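Local coordinates for protein ribosome biogenesis GTPase A (Thermotoga maritima, PDB 3CNN) that binds GTP, probably hydrolyses it, and is thought to be required for a late step in assembly of the 50S ribosomal subunit, at residues I51-V56 with K76-T81; L99-I104 with G145-D150; D208-R213 with P222-A227. All coordinates share one frame; numbering follows the deposited sequence.

Contact 1 of 3, residues I51-V56 with K76-T81; sequences ILLNKV and KRVITT. With GTP (guanosine-5'-triphosphate), chain B.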
# COMPACT_ATOMS: atom_id res chain seq x y z
N ILE A 51 -7.85 -10.45 -1.82
CA ILE A 51 -7.00 -9.50 -1.09
C ILE A 51 -5.54 -9.86 -1.33
O ILE A 51 -5.08 -10.93 -0.95
CB ILE A 51 -7.31 -9.39 0.43
CG1 ILE A 51 -8.71 -8.76 0.64
CG2 ILE A 51 -6.24 -8.53 1.14
CD1 ILE A 51 -9.35 -9.08 1.97
N LEU A 52 -4.84 -8.95 -1.98
CA LEU A 52 -3.45 -9.14 -2.27
C LEU A 52 -2.64 -8.27 -1.31
O LEU A 52 -2.77 -7.04 -1.32
CB LEU A 52 -3.18 -8.81 -3.74
CG LEU A 52 -1.82 -9.14 -4.34
CD1 LEU A 52 -1.83 -8.98 -5.86
CD2 LEU A 52 -0.72 -8.27 -3.74
N LEU A 53 -1.84 -8.91 -0.44
CA LEU A 53 -0.95 -8.21 0.49
C LEU A 53 0.41 -8.01 -0.14
O LEU A 53 1.26 -8.90 -0.12
CB LEU A 53 -0.84 -8.92 1.83
CG LEU A 53 -2.15 -9.10 2.59
CD1 LEU A 53 -1.88 -9.87 3.85
CD2 LEU A 53 -2.83 -7.75 2.90
N ASN A 54 0.61 -6.82 -0.69
CA ASN A 54 1.80 -6.52 -1.47
C ASN A 54 2.97 -6.02 -0.59
O ASN A 54 2.78 -5.66 0.56
CB ASN A 54 1.44 -5.49 -2.55
CG ASN A 54 2.37 -5.53 -3.71
OD1 ASN A 54 2.91 -6.57 -4.02
ND2 ASN A 54 2.55 -4.41 -4.37
N LYS A 55 4.17 -6.06 -1.16
CA LYS A 55 5.38 -5.50 -0.57
C LYS A 55 5.82 -6.24 0.69
O LYS A 55 6.26 -5.60 1.66
CB LYS A 55 5.21 -4.00 -0.27
CG LYS A 55 4.85 -3.13 -1.46
CD LYS A 55 4.93 -1.65 -1.09
CE LYS A 55 4.68 -0.74 -2.28
NZ LYS A 55 4.50 0.69 -1.90
N VAL A 56 5.69 -7.57 0.69
CA VAL A 56 6.00 -8.35 1.91
C VAL A 56 7.51 -8.34 2.14
O VAL A 56 7.98 -8.67 3.25
CB VAL A 56 5.45 -9.82 1.89
CG1 VAL A 56 3.93 -9.82 1.79
CG2 VAL A 56 6.09 -10.66 0.78
N LYS A 76 -11.91 -15.02 3.91
CA LYS A 76 -11.55 -14.20 2.76
C LYS A 76 -10.45 -14.82 1.92
O LYS A 76 -9.59 -15.54 2.42
CB LYS A 76 -11.18 -12.78 3.19
CG LYS A 76 -12.40 -11.88 3.26
CD LYS A 76 -12.25 -10.76 4.25
CE LYS A 76 -13.52 -9.94 4.27
NZ LYS A 76 -13.16 -8.50 4.44
N ARG A 77 -10.54 -14.58 0.61
CA ARG A 77 -9.48 -14.95 -0.32
C ARG A 77 -8.33 -13.94 -0.16
O ARG A 77 -8.46 -12.76 -0.48
CB ARG A 77 -10.03 -14.98 -1.74
CG ARG A 77 -9.18 -15.70 -2.78
CD ARG A 77 -10.00 -16.01 -4.04
NE ARG A 77 -9.18 -16.38 -5.20
CZ ARG A 77 -9.63 -16.47 -6.45
NH1 ARG A 77 -10.90 -16.22 -6.75
NH2 ARG A 77 -8.81 -16.82 -7.44
N VAL A 78 -7.20 -14.42 0.36
CA VAL A 78 -6.04 -13.58 0.55
C VAL A 78 -4.75 -14.24 0.07
O VAL A 78 -4.54 -15.44 0.30
CB VAL A 78 -5.92 -13.13 2.03
CG1 VAL A 78 -5.79 -14.34 2.97
CG2 VAL A 78 -4.75 -12.20 2.22
N ILE A 79 -3.89 -13.46 -0.59
CA ILE A 79 -2.53 -13.87 -0.95
C ILE A 79 -1.50 -12.79 -0.57
O ILE A 79 -1.87 -11.66 -0.26
CB ILE A 79 -2.39 -14.19 -2.46
CG1 ILE A 79 -2.78 -12.98 -3.30
CG2 ILE A 79 -3.22 -15.42 -2.83
CD1 ILE A 79 -1.92 -12.76 -4.53
N THR A 80 -0.21 -13.17 -0.58
CA THR A 80 0.89 -12.24 -0.35
C THR A 80 1.91 -12.33 -1.49
O THR A 80 2.11 -13.41 -2.05
CB THR A 80 1.64 -12.51 0.99
OG1 THR A 80 2.44 -13.69 0.87
CG2 THR A 80 0.68 -12.66 2.19
N THR A 81 2.55 -11.20 -1.82
CA THR A 81 3.54 -11.17 -2.90
C THR A 81 4.37 -9.89 -2.83
O THR A 81 4.18 -9.10 -1.92
CB THR A 81 2.86 -11.29 -4.29
OG1 THR A 81 3.84 -11.38 -5.33
CG2 THR A 81 1.92 -10.12 -4.55
PG GTP B . -0.28 4.90 -8.02
O1G GTP B . -1.73 4.49 -7.74
O2G GTP B . 0.04 6.16 -7.23
O3G GTP B . -0.04 5.22 -9.49
O3B GTP B . 0.79 3.76 -7.61
PB GTP B . 0.64 2.19 -7.95
O1B GTP B . -0.45 1.59 -7.08
O2B GTP B . 0.37 1.97 -9.42
O3A GTP B . 2.03 1.63 -7.44
PA GTP B . 3.42 1.51 -8.19
O1A GTP B . 3.51 0.14 -8.81
O2A GTP B . 3.75 2.64 -9.13
O5' GTP B . 4.40 1.49 -6.92
C5' GTP B . 4.78 2.66 -6.22
C4' GTP B . 6.18 2.42 -5.68
O4' GTP B . 6.20 1.20 -4.97
C3' GTP B . 7.19 2.28 -6.79
O3' GTP B . 8.36 2.98 -6.41
C2' GTP B . 7.46 0.79 -6.86
O2' GTP B . 8.79 0.57 -7.27
C1' GTP B . 7.22 0.34 -5.44
N9 GTP B . 6.78 -1.07 -5.26
C8 GTP B . 5.74 -1.71 -5.90
N7 GTP B . 5.68 -2.97 -5.43
C5 GTP B . 6.67 -3.16 -4.52
C6 GTP B . 7.05 -4.25 -3.74
O6 GTP B . 6.44 -5.32 -3.83
N1 GTP B . 8.12 -4.13 -2.87
C2 GTP B . 8.80 -2.92 -2.78
N2 GTP B . 9.83 -2.80 -1.95
N3 GTP B . 8.41 -1.84 -3.55
C4 GTP B . 7.36 -1.96 -4.40

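Contact 2 of 3, residues L99-I104 with G145-D150; sequences LARVLI and GVKILD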
# COMPACT_ATOMS: atom_id res chain seq x y z
N LEU A 99 -13.35 -17.85 -16.59
CA LEU A 99 -14.19 -16.76 -17.09
C LEU A 99 -13.87 -15.41 -16.46
O LEU A 99 -14.62 -14.45 -16.65
CB LEU A 99 -15.68 -17.07 -16.87
CG LEU A 99 -16.36 -18.14 -17.73
CD1 LEU A 99 -17.85 -18.18 -17.36
CD2 LEU A 99 -16.19 -17.89 -19.23
N ALA A 100 -12.76 -15.33 -15.72
CA ALA A 100 -12.38 -14.11 -15.00
C ALA A 100 -12.17 -12.92 -15.93
O ALA A 100 -11.44 -13.01 -16.92
CB ALA A 100 -11.13 -14.33 -14.17
N ARG A 101 -12.85 -11.83 -15.62
CA ARG A 101 -12.51 -10.52 -16.14
C ARG A 101 -12.12 -9.67 -14.92
O ARG A 101 -12.92 -9.50 -14.01
CB ARG A 101 -13.68 -9.90 -16.91
CG ARG A 101 -14.21 -10.79 -18.05
CD ARG A 101 -15.54 -10.26 -18.64
NE ARG A 101 -15.44 -9.85 -20.06
CZ ARG A 101 -15.30 -10.69 -21.10
NH1 ARG A 101 -15.21 -12.01 -20.92
NH2 ARG A 101 -15.23 -10.20 -22.33
N VAL A 102 -10.89 -9.18 -14.89
CA VAL A 102 -10.29 -8.72 -13.63
C VAL A 102 -9.97 -7.23 -13.60
O VAL A 102 -9.40 -6.67 -14.54
CB VAL A 102 -9.01 -9.53 -13.29
CG1 VAL A 102 -8.33 -9.00 -12.01
CG2 VAL A 102 -9.31 -11.03 -13.17
N LEU A 103 -10.34 -6.59 -12.49
CA LEU A 103 -9.89 -5.23 -12.19
C LEU A 103 -8.86 -5.25 -11.06
O LEU A 103 -9.06 -5.87 -10.02
CB LEU A 103 -11.08 -4.31 -11.85
CG LEU A 103 -10.80 -2.88 -11.35
CD1 LEU A 103 -10.23 -1.97 -12.40
CD2 LEU A 103 -12.05 -2.28 -10.75
N ILE A 104 -7.72 -4.60 -11.31
CA ILE A 104 -6.73 -4.34 -10.27
C ILE A 104 -7.11 -3.02 -9.59
O ILE A 104 -7.21 -1.97 -10.24
CB ILE A 104 -5.27 -4.26 -10.83
CG1 ILE A 104 -4.91 -5.51 -11.67
CG2 ILE A 104 -4.26 -4.03 -9.71
CD1 ILE A 104 -5.09 -6.86 -10.97
N GLY A 145 -6.71 -17.28 -21.61
CA GLY A 145 -7.91 -16.49 -21.95
C GLY A 145 -8.40 -15.46 -20.94
O GLY A 145 -9.21 -14.58 -21.29
N VAL A 146 -7.94 -15.56 -19.69
CA VAL A 146 -8.35 -14.64 -18.61
C VAL A 146 -8.04 -13.21 -19.03
O VAL A 146 -6.97 -12.94 -19.57
CB VAL A 146 -7.70 -14.99 -17.26
CG1 VAL A 146 -7.75 -13.79 -16.27
CG2 VAL A 146 -8.34 -16.24 -16.65
N LYS A 147 -8.99 -12.32 -18.81
CA LYS A 147 -8.83 -10.91 -19.20
C LYS A 147 -8.57 -10.04 -17.97
O LYS A 147 -9.16 -10.26 -16.91
CB LYS A 147 -10.08 -10.41 -19.93
CG LYS A 147 -10.11 -10.63 -21.41
CD LYS A 147 -11.48 -10.24 -21.98
CE LYS A 147 -11.69 -10.77 -23.39
NZ LYS A 147 -11.54 -12.27 -23.48
N ILE A 148 -7.69 -9.06 -18.13
CA ILE A 148 -7.37 -8.10 -17.06
C ILE A 148 -7.31 -6.71 -17.66
O ILE A 148 -6.62 -6.51 -18.65
CB ILE A 148 -6.02 -8.46 -16.34
CG1 ILE A 148 -6.04 -9.90 -15.81
CG2 ILE A 148 -5.71 -7.44 -15.20
CD1 ILE A 148 -4.71 -10.47 -15.44
N LEU A 149 -8.04 -5.75 -17.08
CA LEU A 149 -7.97 -4.37 -17.55
C LEU A 149 -6.53 -3.89 -17.39
O LEU A 149 -5.89 -4.22 -16.39
CB LEU A 149 -8.95 -3.45 -16.80
CG LEU A 149 -10.46 -3.71 -17.01
CD1 LEU A 149 -11.32 -3.00 -15.97
CD2 LEU A 149 -10.93 -3.36 -18.44
N ASP A 150 -6.02 -3.14 -18.36
CA ASP A 150 -4.61 -2.73 -18.32
C ASP A 150 -4.35 -1.47 -17.47
O ASP A 150 -3.20 -1.01 -17.37
CB ASP A 150 -4.00 -2.59 -19.73
CG ASP A 150 -4.62 -1.45 -20.55
OD1 ASP A 150 -4.12 -1.23 -21.67
OD2 ASP A 150 -5.59 -0.79 -20.09
O HOH W 1 -7.14 -3.32 -13.88

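Contact 3 of 3, residues D208-R213 with P222-A227; sequences DFARKR and PDIERA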
# COMPACT_ATOMS: atom_id res chain seq x y z
N ASP A 208 17.93 15.97 14.14
CA ASP A 208 19.09 15.16 13.80
C ASP A 208 19.02 14.63 12.38
O ASP A 208 20.03 14.64 11.67
CB ASP A 208 19.28 14.00 14.77
CG ASP A 208 20.52 13.21 14.47
OD1 ASP A 208 21.62 13.83 14.41
OD2 ASP A 208 20.41 11.98 14.29
N PHE A 209 17.84 14.17 11.96
CA PHE A 209 17.65 13.68 10.59
C PHE A 209 17.96 14.76 9.56
O PHE A 209 18.54 14.45 8.52
CB PHE A 209 16.24 13.11 10.37
CG PHE A 209 16.06 12.41 9.04
CD1 PHE A 209 16.38 11.06 8.90
CD2 PHE A 209 15.61 13.11 7.92
CE1 PHE A 209 16.23 10.41 7.68
CE2 PHE A 209 15.45 12.48 6.70
CZ PHE A 209 15.76 11.13 6.58
N ALA A 210 17.57 16.01 9.82
CA ALA A 210 17.77 17.10 8.86
C ALA A 210 19.24 17.54 8.72
O ALA A 210 19.68 17.94 7.64
CB ALA A 210 16.87 18.29 9.21
N ARG A 211 20.00 17.47 9.82
CA ARG A 211 21.44 17.70 9.80
C ARG A 211 22.13 16.55 9.08
O ARG A 211 22.85 16.76 8.11
CB ARG A 211 21.99 17.80 11.24
CG ARG A 211 21.67 19.11 11.96
CD ARG A 211 22.23 19.10 13.38
NE ARG A 211 21.81 20.28 14.12
CZ ARG A 211 22.35 21.50 13.99
NH1 ARG A 211 23.35 21.71 13.14
NH2 ARG A 211 21.88 22.50 14.72
N LYS A 212 21.87 15.34 9.57
CA LYS A 212 22.40 14.07 9.06
C LYS A 212 22.25 13.89 7.54
O LYS A 212 22.92 13.03 6.95
CB LYS A 212 21.69 12.93 9.78
CG LYS A 212 22.50 11.68 10.03
CD LYS A 212 21.60 10.42 10.06
CE LYS A 212 21.30 9.87 8.64
NZ LYS A 212 20.56 8.57 8.66
N ARG A 213 21.38 14.70 6.92
CA ARG A 213 21.03 14.59 5.49
C ARG A 213 21.29 15.87 4.73
O ARG A 213 20.97 15.96 3.54
CB ARG A 213 19.56 14.20 5.31
CG ARG A 213 19.20 12.83 5.82
CD ARG A 213 20.02 11.74 5.14
NE ARG A 213 19.59 10.43 5.59
CZ ARG A 213 18.74 9.65 4.93
NH1 ARG A 213 18.24 10.03 3.77
NH2 ARG A 213 18.40 8.48 5.45
N PRO A 222 18.20 23.76 10.34
CA PRO A 222 17.60 22.49 9.93
C PRO A 222 16.23 22.66 9.31
O PRO A 222 15.36 23.28 9.93
CB PRO A 222 17.47 21.74 11.26
CG PRO A 222 18.62 22.24 12.08
CD PRO A 222 18.96 23.62 11.60
N ASP A 223 16.05 22.12 8.11
CA ASP A 223 14.76 22.13 7.42
C ASP A 223 13.91 20.92 7.84
O ASP A 223 14.04 19.84 7.26
CB ASP A 223 14.98 22.10 5.91
CG ASP A 223 13.77 22.58 5.13
OD1 ASP A 223 12.62 22.47 5.61
OD2 ASP A 223 13.98 23.07 4.00
N ILE A 224 13.06 21.10 8.85
CA ILE A 224 12.25 19.99 9.38
C ILE A 224 11.21 19.52 8.36
O ILE A 224 11.01 18.31 8.18
CB ILE A 224 11.59 20.31 10.77
CG1 ILE A 224 12.65 20.76 11.81
CG2 ILE A 224 10.76 19.13 11.30
CD1 ILE A 224 13.85 19.81 11.99
N GLU A 225 10.55 20.46 7.70
CA GLU A 225 9.62 20.15 6.62
C GLU A 225 10.21 19.14 5.60
O GLU A 225 9.61 18.11 5.31
CB GLU A 225 9.18 21.44 5.92
CG GLU A 225 8.39 21.23 4.63
CD GLU A 225 6.94 21.65 4.72
OE1 GLU A 225 6.05 20.79 4.98
OE2 GLU A 225 6.68 22.86 4.52
N ARG A 226 11.39 19.45 5.09
CA ARG A 226 12.07 18.59 4.13
C ARG A 226 12.51 17.27 4.73
O ARG A 226 12.49 16.25 4.03
CB ARG A 226 13.28 19.31 3.53
CG ARG A 226 12.92 20.24 2.35
CD ARG A 226 14.16 20.79 1.71
NE ARG A 226 14.84 19.80 0.88
CZ ARG A 226 16.13 19.85 0.55
NH1 ARG A 226 16.90 20.83 1.01
NH2 ARG A 226 16.65 18.90 -0.22
N ALA A 227 12.91 17.29 6.00
CA ALA A 227 13.29 16.09 6.75
C ALA A 227 12.12 15.12 6.87
O ALA A 227 12.28 13.93 6.65
CB ALA A 227 13.84 16.47 8.14

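Contact 1 of 3, residues I51-V56 with K76-T81
The guanine-recognition NKxD (G4) motif, N54 to D57, begins where strand 51-54 runs parallel to strand 78-80, pairing I51, L52 and L53 with V78, I79 and T80. I51 N donates to R77 O at 2.7 Å; then I79 N reaches I51 O, L53 N reaches I79 O, and T81 N reaches L53 O. A weak bond from V56 N to T81 O (3.4 Å) carries the pairing into the loop. On one face L52 CG meets I79 CD1 at 3.6 Å, and L52 CD2 presses on T81 CG2 at 3.3 Å, tight for two methyls. On the other face V78 CG2 touches L53 CD1, and V56 CG1 meets T80 CB at 3.6 Å. With CG beside its backbone N (chi1 -58°) and the chain extended beyond, K55 lies over one face of guanine, CG 3.4 Å from GTP C6, while NZ bonds N109 O. N54 ND2, 3.6 Å from GTP N7, bonds T110 O. Shortening K55 to an alanine removes the chain over the base, which would probably uncover that face and leave N109 O without its ammonium partner. Such a base-gripping loop at a strand's C-terminal end is a hallmark of P-loop GTPases, here in circularly permuted order.

Contact 2 of 3, residues L99-I104 with G145-D150
V102 and I148 are neighbours on one face of two parallel strands of the P-loop GTPase core: 101-106, which runs into the phosphate-binding loop, and 147-154, which carries D150 and G153, consistent with a DxxG (G3) motif. Three backbone bonds set the spacing: K147 N to A100 O, V102 N to K147 O, and L149 N to V102 O, the last approaching almost head-on with a C=O...N angle of 170°. On the face turned to helix 112-120 the bumps and hollows interlock. I148 splits its branches: CG1, beside the backbone N (chi1 -55°), rests on V102 CB at 3.9 Å, while CG2 reaches up the strand to I104 CG1 at 4.1 Å, so the isoleucine fills the dip between valine and isoleucine. Lower down, the A100 methyl sits against the fork of V146, with A100 CB 4.0 Å from V146 CG1. L119 backs I148, and I116 lies against I104.

The opposite face carries longer side chains. The long chains of R101 and K147 leave the sheet together, and K147 CD sits above one face of the guanidinium, off its middle. The lysine's methylenes do the touching, K147 CE lying 3.7 Å from R101 NH2 of the guanidinium; the like charges stay a little farther apart, NH2 of R101 to NZ of K147 being 4.4 Å, which probably costs some energy. W139 from strand 139-141 touches both chains and also L149. Toward the nucleotide end the leucines meet methyl to methyl, L103 CD1 being 3.9 Å from L149 CD1. Past L149 N to V102 O the two strands diverge, and a water bridges the gap: it accepts from I104 N at 2.9 Å and donates to L149 O at 2.9 Å.

Contact 3 of 3, residues D208-R213 with P222-A227
F209 holds CG anti to its backbone N (chi1 -172°), and with the ring turned to chi2 87° this swings one ortho-meta side up to A227. CD2 of F209 lies 3.8 Å from A227 CB, and CE2 comes within 3.5 Å of A227 O, an oblique approach. I224 has a chain folded back on itself, which brings its CD1 to the fringe of A210, although its CB points the other way.

A210 is the small knob of the contact. Its methyl enters a shallow hollow whose floor is A227, CB to CB 3.7 Å, and whose wall is formed by D223 O at 3.8 Å from A210 CB and by the P222 ring, with P222 CB at 4.1 Å. Two alanines facing each other let the backbones come close, their CA atoms only 5.1 Å apart. D223 O also accepts from A227 N in the first turn of the helix, while the D223 carboxylate serves as N-cap, with a weak bond from R226 N to OD1. At the margin, P222 CG lies over one face of the R211 guanidinium, toward its rim; R211 NE is held by a salt bridge to E207. On the far side of the phenylalanine, F209 CZ lies over the middle of one face of the R213 guanidinium, the two planes inclined to each other, and R213 NH1 forms a salt bridge with E234.

No hydrogen bond links the two segments, so shape does the joining. The contact ties the end of helix 202-212 to the start of helix 224-236 beside the little hairpin 216-217/221-222 that connects them, with L230 of the second helix touching F209 and R213, and L215 touching A227.

Following the chain from the N terminus, contact 1 closes first, bringing strand 78-80 back beside 48-54 after helix 61-73 in a beta-alpha-beta unit. Contact 2 closes a longer loop, which holds the phosphate-binding loop, helix 112-120, an unmodelled stretch and strand 139-141, and sets 147-154 beside 101-106. Contact 3 closes a short loop, the two-stranded hairpin 216-217/221-222 between helices 202-212 and 224-236. The three follow in series; none nests in or crosses another. Contacts 1 and 2 belong to the same mixed sheet, flanking its strand 24-30, with centres about 18 Å apart. Contact 3 belongs to the helical part, its centre about 45 Å from that of contact 2, beyond the chain's centre.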